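Local coordinates for putative sortase (Streptococcus pneumoniae, PDB 2W1K), which probably acts as a class C sortase, a transpeptidase that covalently links pilin subunits in building the pneumococcal pilus, at residues A[7-10]-A[11-15]. Residues are numbered along the deposited sequence; the frame is centred on the assembly and turned at random.
Sequences KGHA and TFVKS
One face of the H9 imidazole ring carries a methyl group of V13, while the F12 ring, just before V13 in the chain, has the carbonyl oxygen of H9 near its plane at an edge. The first is a CH-pi contact: V13 CG2 stands 3.8 Å from the centroid of the H9 ring, 27° off the ring normal and displaced toward the rim, where H9 NE2 is its closest ring atom at 3.5 Å. The pair illustrates how residues four apart on a helix, one turn on, meet side by side. H9 CG is anti to its backbone nitrogen (chi1 174°), and the two side chains point the same way; V13 CG2, anti to its own carbonyl carbon, is the branch that reaches the imidazole. Beneath the side chains runs the regular alpha-helical bonding of the backbone. V13 N donates to H9 O at 2.8 Å, tying together the residues of the CH-pi pair, and F12 N to G8 O and K14 N to A10 O continue the pattern. K7, A10, T11 and K14 are on the exposed side of the helix, whereas F12 is buried. The imidazole is fixed from outside this turn as well: NE2 is hydrogen-bonded to D137 OD2 on strand 133-137, and the ring stacks with F210 and meets Y66 edge-to-face. F12 also meets Y66, on strand 65-69, and rests on V63, while V13 touches K197 just after strand 183-196. Helix 5-15 is thereby attached, near the surface, to strands 65-69 and 133-137, the first and last in the order of the sortase beta-barrel, which pair with each other, and to F210, just after helix 202-209 near the end of the modelled chain.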
ATOM      1  N   LYS A   7      -5.105 -10.995 -13.811  1.00 55.51           N
ATOM      2  CA  LYS A   7      -4.426 -10.803 -15.068  1.00 52.22           C
ATOM      3  C   LYS A   7      -3.401  -9.637 -14.977  1.00 48.00           C
ATOM      4  O   LYS A   7      -2.279  -9.680 -15.529  1.00 46.72           O
ATOM      5  CB  LYS A   7      -5.465 -10.574 -16.191  1.00 53.75           C
ATOM      6  CG  LYS A   7      -4.850 -10.147 -17.514  1.00 58.20           C
ATOM      7  CD  LYS A   7      -4.050 -11.328 -18.103  1.00 66.06           C
ATOM      8  CE  LYS A   7      -3.555 -11.066 -19.557  1.00 71.08           C
ATOM      9  NZ  LYS A   7      -3.284 -12.358 -20.301  1.00 71.99           N
ATOM     10  N   GLY A   8      -3.790  -8.591 -14.265  1.00 43.92           N
ATOM     11  CA  GLY A   8      -2.921  -7.471 -14.096  1.00 38.52           C
ATOM     12  C   GLY A   8      -1.733  -7.897 -13.270  1.00 35.25           C
ATOM     13  O   GLY A   8      -0.620  -7.529 -13.578  1.00 33.92           O
ATOM     14  N   HIS A   9      -2.014  -8.673 -12.230  1.00 33.41           N
ATOM     15  CA  HIS A   9      -0.986  -9.194 -11.329  1.00 34.04           C
ATOM     16  C   HIS A   9      -0.034 -10.065 -12.140  1.00 33.49           C
ATOM     17  O   HIS A   9       1.194  -9.979 -11.992  1.00 33.18           O
ATOM     18  CB  HIS A   9      -1.586 -10.026 -10.183  1.00 31.65           C
ATOM     19  CG  HIS A   9      -0.532 -10.665  -9.345  1.00 36.47           C
ATOM     20  ND1 HIS A   9      -0.199 -12.002  -9.427  1.00 35.57           N
ATOM     21  CD2 HIS A   9       0.326 -10.120  -8.442  1.00 32.88           C
ATOM     22  CE1 HIS A   9       0.785 -12.263  -8.598  1.00 33.65           C
ATOM     23  NE2 HIS A   9       1.112 -11.141  -7.979  1.00 30.35           N
ATOM     24  N   ALA A  10      -0.571 -10.934 -12.981  1.00 33.38           N
ATOM     25  CA  ALA A  10       0.362 -11.806 -13.687  1.00 36.57           C
ATOM     26  C   ALA A  10       1.205 -10.923 -14.628  1.00 38.04           C
ATOM     27  O   ALA A  10       2.415 -11.160 -14.776  1.00 38.82           O
ATOM     28  CB  ALA A  10      -0.331 -13.000 -14.463  1.00 34.77           C
ATOM     29  N   THR A  11       0.611  -9.901 -15.237  1.00 39.41           N
ATOM     30  CA  THR A  11       1.458  -9.086 -16.114  1.00 41.68           C
ATOM     31  C   THR A  11       2.535  -8.272 -15.320  1.00 41.56           C
ATOM     32  O   THR A  11       3.758  -8.301 -15.664  1.00 39.82           O
ATOM     33  CB  THR A  11       0.659  -8.222 -17.194  1.00 43.37           C
ATOM     34  OG1 THR A  11       0.666  -6.821 -16.851  1.00 46.54           O
ATOM     35  CG2 THR A  11      -0.796  -8.748 -17.442  1.00 45.76           C
ATOM     36  N   PHE A  12       2.081  -7.580 -14.260  1.00 41.15           N
ATOM     37  CA  PHE A  12       2.990  -7.006 -13.255  1.00 39.71           C
ATOM     38  C   PHE A  12       4.154  -7.936 -13.004  1.00 40.43           C
ATOM     39  O   PHE A  12       5.310  -7.586 -13.313  1.00 41.94           O
ATOM     40  CB  PHE A  12       2.289  -6.708 -11.919  1.00 39.54           C
ATOM     41  CG  PHE A  12       3.238  -6.202 -10.866  1.00 38.07           C
ATOM     42  CD1 PHE A  12       3.916  -4.993 -11.044  1.00 37.04           C
ATOM     43  CD2 PHE A  12       3.510  -6.962  -9.707  1.00 38.89           C
ATOM     44  CE1 PHE A  12       4.814  -4.533 -10.061  1.00 37.33           C
ATOM     45  CE2 PHE A  12       4.403  -6.495  -8.733  1.00 34.31           C
ATOM     46  CZ  PHE A  12       5.052  -5.281  -8.928  1.00 33.37           C
ATOM     47  N   VAL A  13       3.862  -9.139 -12.496  1.00 39.41           N
ATOM     48  CA  VAL A  13       4.915 -10.066 -12.144  1.00 38.53           C
ATOM     49  C   VAL A  13       5.835 -10.409 -13.305  1.00 42.01           C
ATOM     50  O   VAL A  13       7.059 -10.384 -13.128  1.00 42.24           O
ATOM     51  CB  VAL A  13       4.443 -11.380 -11.466  1.00 36.65           C
ATOM     52  CG1 VAL A  13       5.666 -12.354 -11.253  1.00 32.13           C
ATOM     53  CG2 VAL A  13       3.826 -11.073 -10.152  1.00 35.14           C
ATOM     54  N   LYS A  14       5.283 -10.792 -14.456  1.00 44.47           N
ATOM     55  CA  LYS A  14       6.113 -11.490 -15.422  1.00 47.94           C
ATOM     56  C   LYS A  14       7.034 -10.487 -16.045  1.00 48.85           C
ATOM     57  O   LYS A  14       8.131 -10.837 -16.462  1.00 49.59           O
ATOM     58  CB  LYS A  14       5.325 -12.260 -16.516  1.00 49.25           C
ATOM     59  CG  LYS A  14       5.267 -11.609 -17.940  1.00 51.63           C
ATOM     60  CD  LYS A  14       6.671 -11.366 -18.599  1.00 55.87           C
ATOM     61  CE  LYS A  14       7.088 -12.363 -19.767  1.00 56.52           C
ATOM     62  NZ  LYS A  14       8.594 -12.299 -20.100  1.00 53.73           N
ATOM     63  N   SER A  15       6.596  -9.244 -16.111  1.00 49.56           N
ATOM     64  CA  SER A  15       7.399  -8.267 -16.771  1.00 51.53           C
ATOM     65  C   SER A  15       8.627  -7.867 -15.917  1.00 51.90           C
ATOM     66  O   SER A  15       9.667  -7.446 -16.455  1.00 52.82           O
ATOM     67  CB  SER A  15       6.548  -7.061 -17.099  1.00 52.07           C
ATOM     68  OG  SER A  15       6.375  -6.361 -15.895  1.00 56.47           O
TER